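Local structure of flagellar basal body protein (Helicobacter pylori, 5NPY) at residues A242-V250 with D261-A269; K353-V361 with L372-T380. The protein probably helps build the flagellar hook, the curved tubular joint that passes rotation from the basal body to the filament. One frame throughout, in Å; residues are numbered along the deposited sequence.

Interaction 1. Residues A242-V250 with D261-A269; sequences AITNRKLNV and DFVFTYGDA
Strands 247-250 and 261-266 run antiparallel, their axes 4.7 Å apart at closest approach, and reciprocal backbone hydrogen bonds tie Leu-248 to Phe-264 and Val-250 to Phe-262. One rung further, the N of Tyr-266 reaches the O of Arg-246 and carries the pairing into the turn 242-246. There the ring of Tyr-266 lies under Ala-242, whose CB sits over the ring centre, 3.5 Å from the centroid, in a CH-pi contact; a small methyl suits so close an approach. CD1 of Ile-243 meets the edge of the same ring, 3.6 Å from Tyr-266 CE1. The phenol oxygen is gripped by Asp-228 and Lys-277. Arg-246 extends its chain from CG to NE across Tyr-266 and donates from NH1 to Tyr-266 O at 2.8 Å. The oxygen lies in the guanidinium plane, yet NH1 stands above the carbonyl plane, 52° out of it. NH2 forms a salt bridge with Asp-384, so the one guanidinium links the hairpin to a neighbouring loop. On the face bearing Asn-249 and Thr-265, Lys-247, bent at chi2 and again at chi4, runs alongside Thr-265 and brings NZ to Thr-265 OG1 at 2.8 Å, while its CD rests 3.8 Å from Val-263 CG1. The other face is apolar. CG1 of Val-250 touches Phe-262 CB at 3.5 Å and lies over one face of the Phe-264 ring, 4.0 Å from its centroid. Val-250 and the two phenylalanines suit this face, where Phe-262 and Phe-264 touch helix 279-289 and Val-250 meets strand 320-325. The whole is a beta hairpin, 247-252 with 260-266, inside a five-stranded mixed sheet; one face is mostly polar, with Val-263 among its residues, and helix 279-289 lies against the other.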
# COMPACT_ATOMS: atom_id res chain seq x y z
N ALA A 242 21.73 15.22 -19.44
CA ALA A 242 22.77 16.14 -19.02
C ALA A 242 23.94 15.43 -18.35
O ALA A 242 25.07 15.91 -18.42
CB ALA A 242 22.20 17.18 -18.04
N ILE A 243 23.68 14.29 -17.71
CA ILE A 243 24.71 13.63 -16.92
C ILE A 243 25.88 13.23 -17.80
O ILE A 243 27.05 13.42 -17.43
CB ILE A 243 24.12 12.41 -16.18
CG1 ILE A 243 23.15 12.89 -15.12
CG2 ILE A 243 25.24 11.58 -15.55
CD1 ILE A 243 23.84 13.60 -14.00
N THR A 244 25.61 12.69 -18.98
CA THR A 244 26.74 12.26 -19.79
C THR A 244 27.14 13.28 -20.86
O THR A 244 28.23 13.14 -21.42
CB THR A 244 26.46 10.88 -20.40
OG1 THR A 244 25.10 10.79 -20.81
CG2 THR A 244 26.70 9.81 -19.36
N ASN A 245 26.34 14.33 -21.11
CA ASN A 245 26.73 15.44 -21.99
C ASN A 245 26.57 16.77 -21.23
O ASN A 245 25.59 17.48 -21.44
CB ASN A 245 25.90 15.45 -23.28
CG ASN A 245 25.92 14.11 -23.99
OD1 ASN A 245 26.97 13.66 -24.46
ND2 ASN A 245 24.76 13.48 -24.08
N ARG A 246 27.58 17.10 -20.41
CA ARG A 246 27.52 18.22 -19.47
C ARG A 246 27.83 19.58 -20.10
O ARG A 246 27.44 20.60 -19.53
CB ARG A 246 28.48 17.97 -18.30
CG ARG A 246 28.29 16.58 -17.62
CD ARG A 246 29.20 16.39 -16.42
NE ARG A 246 28.83 15.18 -15.67
CZ ARG A 246 28.00 15.22 -14.65
NH1 ARG A 246 27.45 16.39 -14.30
NH2 ARG A 246 27.71 14.09 -14.01
N LYS A 247 28.53 19.63 -21.24
CA LYS A 247 29.09 20.87 -21.75
C LYS A 247 28.10 21.60 -22.65
O LYS A 247 27.51 21.00 -23.56
CB LYS A 247 30.39 20.61 -22.51
CG LYS A 247 31.53 20.07 -21.67
CD LYS A 247 32.01 21.09 -20.65
CE LYS A 247 33.28 20.63 -19.94
NZ LYS A 247 33.15 20.65 -18.45
N LEU A 248 27.95 22.90 -22.41
CA LEU A 248 27.21 23.81 -23.26
C LEU A 248 28.15 24.93 -23.67
O LEU A 248 28.60 25.69 -22.80
CB LEU A 248 26.00 24.41 -22.54
CG LEU A 248 24.61 23.78 -22.64
CD1 LEU A 248 23.66 24.56 -21.76
CD2 LEU A 248 24.10 23.78 -24.04
N ASN A 249 28.44 25.04 -24.97
CA ASN A 249 29.28 26.10 -25.49
C ASN A 249 28.40 27.21 -26.05
O ASN A 249 27.58 26.97 -26.95
CB ASN A 249 30.22 25.58 -26.58
CG ASN A 249 30.78 24.23 -26.25
OD1 ASN A 249 30.18 23.21 -26.56
ND2 ASN A 249 31.95 24.21 -25.61
N VAL A 250 28.56 28.42 -25.53
CA VAL A 250 27.80 29.58 -25.97
C VAL A 250 28.79 30.67 -26.36
O VAL A 250 29.81 30.87 -25.70
CB VAL A 250 26.84 30.06 -24.86
CG1 VAL A 250 27.58 30.17 -23.54
CG2 VAL A 250 26.16 31.38 -25.25
N ASP A 261 33.63 33.47 -26.43
CA ASP A 261 33.20 32.12 -26.08
C ASP A 261 33.00 31.96 -24.57
O ASP A 261 33.69 32.60 -23.77
CB ASP A 261 34.21 31.07 -26.55
CG ASP A 261 34.44 31.10 -28.05
OD1 ASP A 261 35.59 30.86 -28.46
OD2 ASP A 261 33.48 31.34 -28.82
N PHE A 262 32.07 31.08 -24.20
CA PHE A 262 31.78 30.70 -22.82
C PHE A 262 31.47 29.21 -22.76
O PHE A 262 30.85 28.66 -23.66
CB PHE A 262 30.57 31.44 -22.23
CG PHE A 262 30.66 32.93 -22.31
CD1 PHE A 262 31.17 33.66 -21.24
CD2 PHE A 262 30.20 33.60 -23.42
CE1 PHE A 262 31.24 35.03 -21.31
CE2 PHE A 262 30.27 34.97 -23.49
CZ PHE A 262 30.79 35.68 -22.43
N VAL A 263 31.86 28.57 -21.66
CA VAL A 263 31.51 27.19 -21.41
C VAL A 263 30.72 27.11 -20.11
O VAL A 263 31.21 27.55 -19.06
CB VAL A 263 32.74 26.27 -21.36
CG1 VAL A 263 32.31 24.85 -21.02
CG2 VAL A 263 33.46 26.30 -22.70
N PHE A 264 29.51 26.57 -20.19
CA PHE A 264 28.73 26.17 -19.03
C PHE A 264 28.76 24.65 -18.94
O PHE A 264 28.84 23.96 -19.97
CB PHE A 264 27.28 26.65 -19.15
CG PHE A 264 27.14 28.12 -19.44
CD1 PHE A 264 28.17 29.01 -19.19
CD2 PHE A 264 25.95 28.61 -19.94
CE1 PHE A 264 28.03 30.36 -19.44
CE2 PHE A 264 25.79 29.98 -20.20
CZ PHE A 264 26.83 30.86 -19.94
N THR A 265 28.70 24.13 -17.72
CA THR A 265 28.83 22.70 -17.46
C THR A 265 27.76 22.23 -16.49
O THR A 265 27.57 22.83 -15.43
CB THR A 265 30.22 22.36 -16.88
OG1 THR A 265 31.25 22.68 -17.83
CG2 THR A 265 30.30 20.89 -16.50
N TYR A 266 27.08 21.13 -16.84
CA TYR A 266 26.08 20.58 -15.95
C TYR A 266 26.73 19.95 -14.73
O TYR A 266 27.68 19.16 -14.86
CB TYR A 266 25.20 19.56 -16.67
CG TYR A 266 24.15 18.94 -15.77
CD1 TYR A 266 24.38 17.72 -15.12
CD2 TYR A 266 22.92 19.58 -15.55
CE1 TYR A 266 23.42 17.16 -14.27
CE2 TYR A 266 21.95 19.02 -14.72
CZ TYR A 266 22.21 17.81 -14.09
OH TYR A 266 21.27 17.25 -13.27
N GLY A 267 26.20 20.26 -13.56
CA GLY A 267 26.70 19.72 -12.31
C GLY A 267 26.27 20.60 -11.15
O GLY A 267 25.56 21.59 -11.31
N ASP A 268 26.70 20.18 -9.96
CA ASP A 268 26.43 20.92 -8.72
C ASP A 268 26.68 22.42 -8.92
O ASP A 268 27.81 22.83 -9.18
CB ASP A 268 27.31 20.36 -7.58
CG ASP A 268 26.97 20.97 -6.19
OD1 ASP A 268 27.16 20.26 -5.18
OD2 ASP A 268 26.54 22.14 -6.10
N ALA A 269 25.62 23.23 -8.82
CA ALA A 269 25.75 24.66 -9.10
C ALA A 269 26.77 25.36 -8.20
O ALA A 269 27.26 26.44 -8.56
CB ALA A 269 24.38 25.36 -8.99

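Interaction 2. Residues K353-V361 with L372-T380; sequences KIPYYSTEV and LLQSEYYMT. With 144 (tris-hydroxymethyl-methyl-ammonium), chain B.
Tyr-357 and Tyr-377, Thr-359 and Ser-375, and Val-361 and Leu-373 form the hydrogen-bonded pairs of two antiparallel strands, each with two reciprocal backbone bonds. Met-379 N to Pro-355 O adds a single further bond, since proline has no N-H to return.

Among the polar side chains, Tyr-356 OH donates to Glu-376 OE2 in a very short bond of 2.5 Å. Tyr-356 CG lies anti to the backbone N (chi1 178°), which lays the ring toward the partner strand; the carboxylate oxygen arrives in the ring plane, with the carboxylate itself turned 88° to it. Glu-376 OE1 is taken by Tyr-403. On this same face Glu-360 and Gln-374 lie side by side, Glu-360 OE1 2.8 Å from Gln-374 NE2. On the other face, Thr-359 OG1 and Tyr-377 OH share a hydrogen bond of 2.9 Å, and a water 2.6 Å from Thr-359 OG1 donates to Leu-373 O.

Apolar contacts fill the intervals. The rings of Tyr-356 and Tyr-378 meet obliquely, planes at 54°, with Tyr-356 CD2 3.7 Å from Tyr-378 CE2. Pro-355 CB packs on Met-379 CB at 3.7 Å.

Near the C-terminal end of strand 370-381, Thr-380 OG1 donates to O3 of the bound tris-hydroxymethyl-methyl-ammonium at 2.9 Å, and Glu-399 also holds this ligand. Tyrosine suits both faces, its ring packing while its hydroxyl bonds across the strands. If its length is accurate, the phenol-carboxylate bond is probably charge-assisted; backbone and side-chain bonds together knit the pair.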
# COMPACT_ATOMS: atom_id res chain seq x y z
N LYS A 353 9.14 17.62 -22.02
CA LYS A 353 8.39 16.65 -21.24
C LYS A 353 9.11 16.36 -19.93
O LYS A 353 10.32 16.60 -19.79
CB LYS A 353 8.17 15.33 -22.00
CG LYS A 353 7.29 15.44 -23.23
CD LYS A 353 7.01 14.07 -23.84
CE LYS A 353 6.18 14.21 -25.10
NZ LYS A 353 6.36 13.04 -25.97
N ILE A 354 8.37 15.78 -18.99
CA ILE A 354 8.82 15.54 -17.63
C ILE A 354 8.54 14.08 -17.27
O ILE A 354 7.49 13.54 -17.64
CB ILE A 354 8.12 16.50 -16.65
CG1 ILE A 354 8.75 16.45 -15.24
CG2 ILE A 354 6.59 16.22 -16.60
CD1 ILE A 354 8.23 17.56 -14.31
N PRO A 355 9.45 13.40 -16.58
CA PRO A 355 9.18 12.01 -16.17
C PRO A 355 7.99 11.93 -15.21
O PRO A 355 7.80 12.80 -14.35
CB PRO A 355 10.49 11.56 -15.52
CG PRO A 355 11.56 12.48 -16.13
CD PRO A 355 10.84 13.81 -16.33
N TYR A 356 7.18 10.89 -15.37
CA TYR A 356 5.81 10.86 -14.88
C TYR A 356 5.48 9.47 -14.37
O TYR A 356 6.10 8.48 -14.77
CB TYR A 356 4.82 11.27 -15.99
CG TYR A 356 3.36 11.23 -15.57
CD1 TYR A 356 2.53 10.18 -15.94
CD2 TYR A 356 2.82 12.26 -14.80
CE1 TYR A 356 1.18 10.17 -15.56
CE2 TYR A 356 1.50 12.25 -14.41
CZ TYR A 356 0.68 11.22 -14.79
OH TYR A 356 -0.64 11.26 -14.39
N TYR A 357 4.52 9.40 -13.44
CA TYR A 357 3.87 8.14 -13.10
C TYR A 357 2.56 8.44 -12.39
O TYR A 357 2.30 9.58 -12.00
CB TYR A 357 4.78 7.23 -12.25
CG TYR A 357 4.31 5.78 -12.22
CD1 TYR A 357 4.02 5.10 -13.40
CD2 TYR A 357 4.11 5.11 -11.02
CE1 TYR A 357 3.58 3.78 -13.40
CE2 TYR A 357 3.66 3.79 -10.98
CZ TYR A 357 3.40 3.13 -12.20
OH TYR A 357 2.96 1.83 -12.23
N SER A 358 1.74 7.41 -12.23
CA SER A 358 0.46 7.53 -11.54
C SER A 358 0.10 6.20 -10.91
O SER A 358 0.40 5.14 -11.46
CB SER A 358 -0.67 7.98 -12.48
OG SER A 358 -0.81 7.06 -13.53
N THR A 359 -0.49 6.25 -9.72
CA THR A 359 -0.92 5.06 -8.99
C THR A 359 -2.34 5.29 -8.54
O THR A 359 -2.86 6.40 -8.60
CB THR A 359 -0.02 4.75 -7.79
OG1 THR A 359 -0.18 5.78 -6.80
CG2 THR A 359 1.47 4.66 -8.25
N GLU A 360 -2.98 4.22 -8.07
CA GLU A 360 -4.40 4.28 -7.72
C GLU A 360 -4.70 3.10 -6.80
O GLU A 360 -4.30 1.97 -7.10
CB GLU A 360 -5.26 4.25 -8.99
CG GLU A 360 -6.76 4.36 -8.77
CD GLU A 360 -7.56 4.12 -10.08
OE1 GLU A 360 -7.71 5.08 -10.87
OE2 GLU A 360 -8.02 2.98 -10.30
N VAL A 361 -5.36 3.38 -5.69
CA VAL A 361 -5.69 2.41 -4.65
C VAL A 361 -7.20 2.44 -4.42
O VAL A 361 -7.81 3.52 -4.37
CB VAL A 361 -4.94 2.74 -3.33
CG1 VAL A 361 -5.32 1.79 -2.21
CG2 VAL A 361 -3.41 2.72 -3.56
N LEU A 372 -11.40 6.10 -5.16
CA LEU A 372 -10.12 5.83 -5.81
C LEU A 372 -9.07 6.83 -5.33
O LEU A 372 -9.13 8.02 -5.66
CB LEU A 372 -10.29 5.88 -7.33
CG LEU A 372 -11.22 4.83 -7.98
CD1 LEU A 372 -11.36 5.16 -9.46
CD2 LEU A 372 -10.73 3.37 -7.80
N LEU A 373 -8.09 6.36 -4.56
CA LEU A 373 -7.02 7.22 -4.05
C LEU A 373 -5.95 7.31 -5.14
O LEU A 373 -5.19 6.36 -5.37
CB LEU A 373 -6.49 6.69 -2.72
CG LEU A 373 -5.29 7.40 -2.06
CD1 LEU A 373 -5.38 8.88 -2.25
CD2 LEU A 373 -5.16 7.13 -0.59
N GLN A 374 -5.90 8.45 -5.83
CA GLN A 374 -5.02 8.60 -6.98
C GLN A 374 -3.82 9.47 -6.64
O GLN A 374 -3.89 10.35 -5.77
CB GLN A 374 -5.76 9.17 -8.19
CG GLN A 374 -6.83 8.20 -8.69
CD GLN A 374 -7.44 8.58 -10.02
OE1 GLN A 374 -7.09 9.59 -10.62
NE2 GLN A 374 -8.37 7.75 -10.49
N SER A 375 -2.70 9.16 -7.29
CA SER A 375 -1.45 9.89 -7.14
C SER A 375 -0.83 10.04 -8.51
O SER A 375 -0.73 9.06 -9.24
CB SER A 375 -0.45 9.17 -6.24
OG SER A 375 -0.80 9.31 -4.88
N GLU A 376 -0.39 11.25 -8.82
CA GLU A 376 0.40 11.52 -10.01
C GLU A 376 1.76 12.08 -9.59
O GLU A 376 1.84 12.92 -8.70
CB GLU A 376 -0.32 12.50 -10.89
CG GLU A 376 -1.79 12.19 -11.12
CD GLU A 376 -2.36 13.13 -12.15
OE1 GLU A 376 -3.17 14.00 -11.79
OE2 GLU A 376 -1.92 13.06 -13.31
N TYR A 377 2.81 11.62 -10.27
CA TYR A 377 4.20 11.85 -9.88
C TYR A 377 4.92 12.59 -11.00
O TYR A 377 4.84 12.19 -12.17
CB TYR A 377 4.92 10.52 -9.58
CG TYR A 377 4.20 9.57 -8.60
CD1 TYR A 377 4.73 9.31 -7.33
CD2 TYR A 377 3.00 8.93 -8.95
CE1 TYR A 377 4.08 8.45 -6.42
CE2 TYR A 377 2.36 8.07 -8.07
CZ TYR A 377 2.90 7.84 -6.79
OH TYR A 377 2.26 6.99 -5.89
N TYR A 378 5.64 13.65 -10.64
CA TYR A 378 6.42 14.43 -11.59
C TYR A 378 7.83 14.52 -11.04
O TYR A 378 8.02 14.94 -9.90
CB TYR A 378 5.83 15.83 -11.77
CG TYR A 378 4.34 15.85 -12.07
CD1 TYR A 378 3.40 16.03 -11.06
CD2 TYR A 378 3.87 15.71 -13.36
CE1 TYR A 378 2.03 16.05 -11.33
CE2 TYR A 378 2.52 15.72 -13.64
CZ TYR A 378 1.60 15.88 -12.62
OH TYR A 378 0.27 15.89 -12.91
N MET A 379 8.83 14.14 -11.85
CA MET A 379 10.23 14.14 -11.40
C MET A 379 10.84 15.52 -11.51
O MET A 379 10.74 16.17 -12.55
CB MET A 379 11.08 13.16 -12.19
CG MET A 379 12.45 12.92 -11.55
SD MET A 379 13.26 11.52 -12.39
CE MET A 379 14.38 12.38 -13.47
N THR A 380 11.51 15.95 -10.45
CA THR A 380 11.99 17.32 -10.37
C THR A 380 13.49 17.43 -10.23
O THR A 380 14.04 18.49 -10.55
CB THR A 380 11.34 18.03 -9.16
OG1 THR A 380 11.66 17.30 -7.95
CG2 THR A 380 9.83 18.11 -9.32
C1 144 B . 13.27 21.13 -4.21
N 144 B . 12.64 20.52 -5.38
C2 144 B . 12.70 21.45 -6.51
O2 144 B . 11.72 22.45 -6.47
C3 144 B . 11.25 20.20 -5.10
O3 144 B . 10.77 19.24 -6.02
C4 144 B . 13.30 19.27 -5.82
O4 144 B . 14.46 18.84 -5.14
O HOH W 1 -2.37 5.95 -5.38

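Followed from the N terminus, the chain first closes interaction 1, a hairpin whose strands 247-252 and 260-266 belong to a mixed sheet. It then runs through helix 279-289 and strands 293-298, 308-313 and 320-325 before strand 346-364 opens interaction 2, closed by strand 370-381. The two contacts are in series, neither nested nor crossed. The centres of interactions 1 and 2 are about 30 Å apart; the nearest atoms of interactions 1 and 2 are about 8 Å apart, without touching. Interaction 2 belongs to a separate antiparallel sheet, nearer the centre of the chain. The loop after strand 370-381 reaches back to the turn in 242-250 and so joins the two regions.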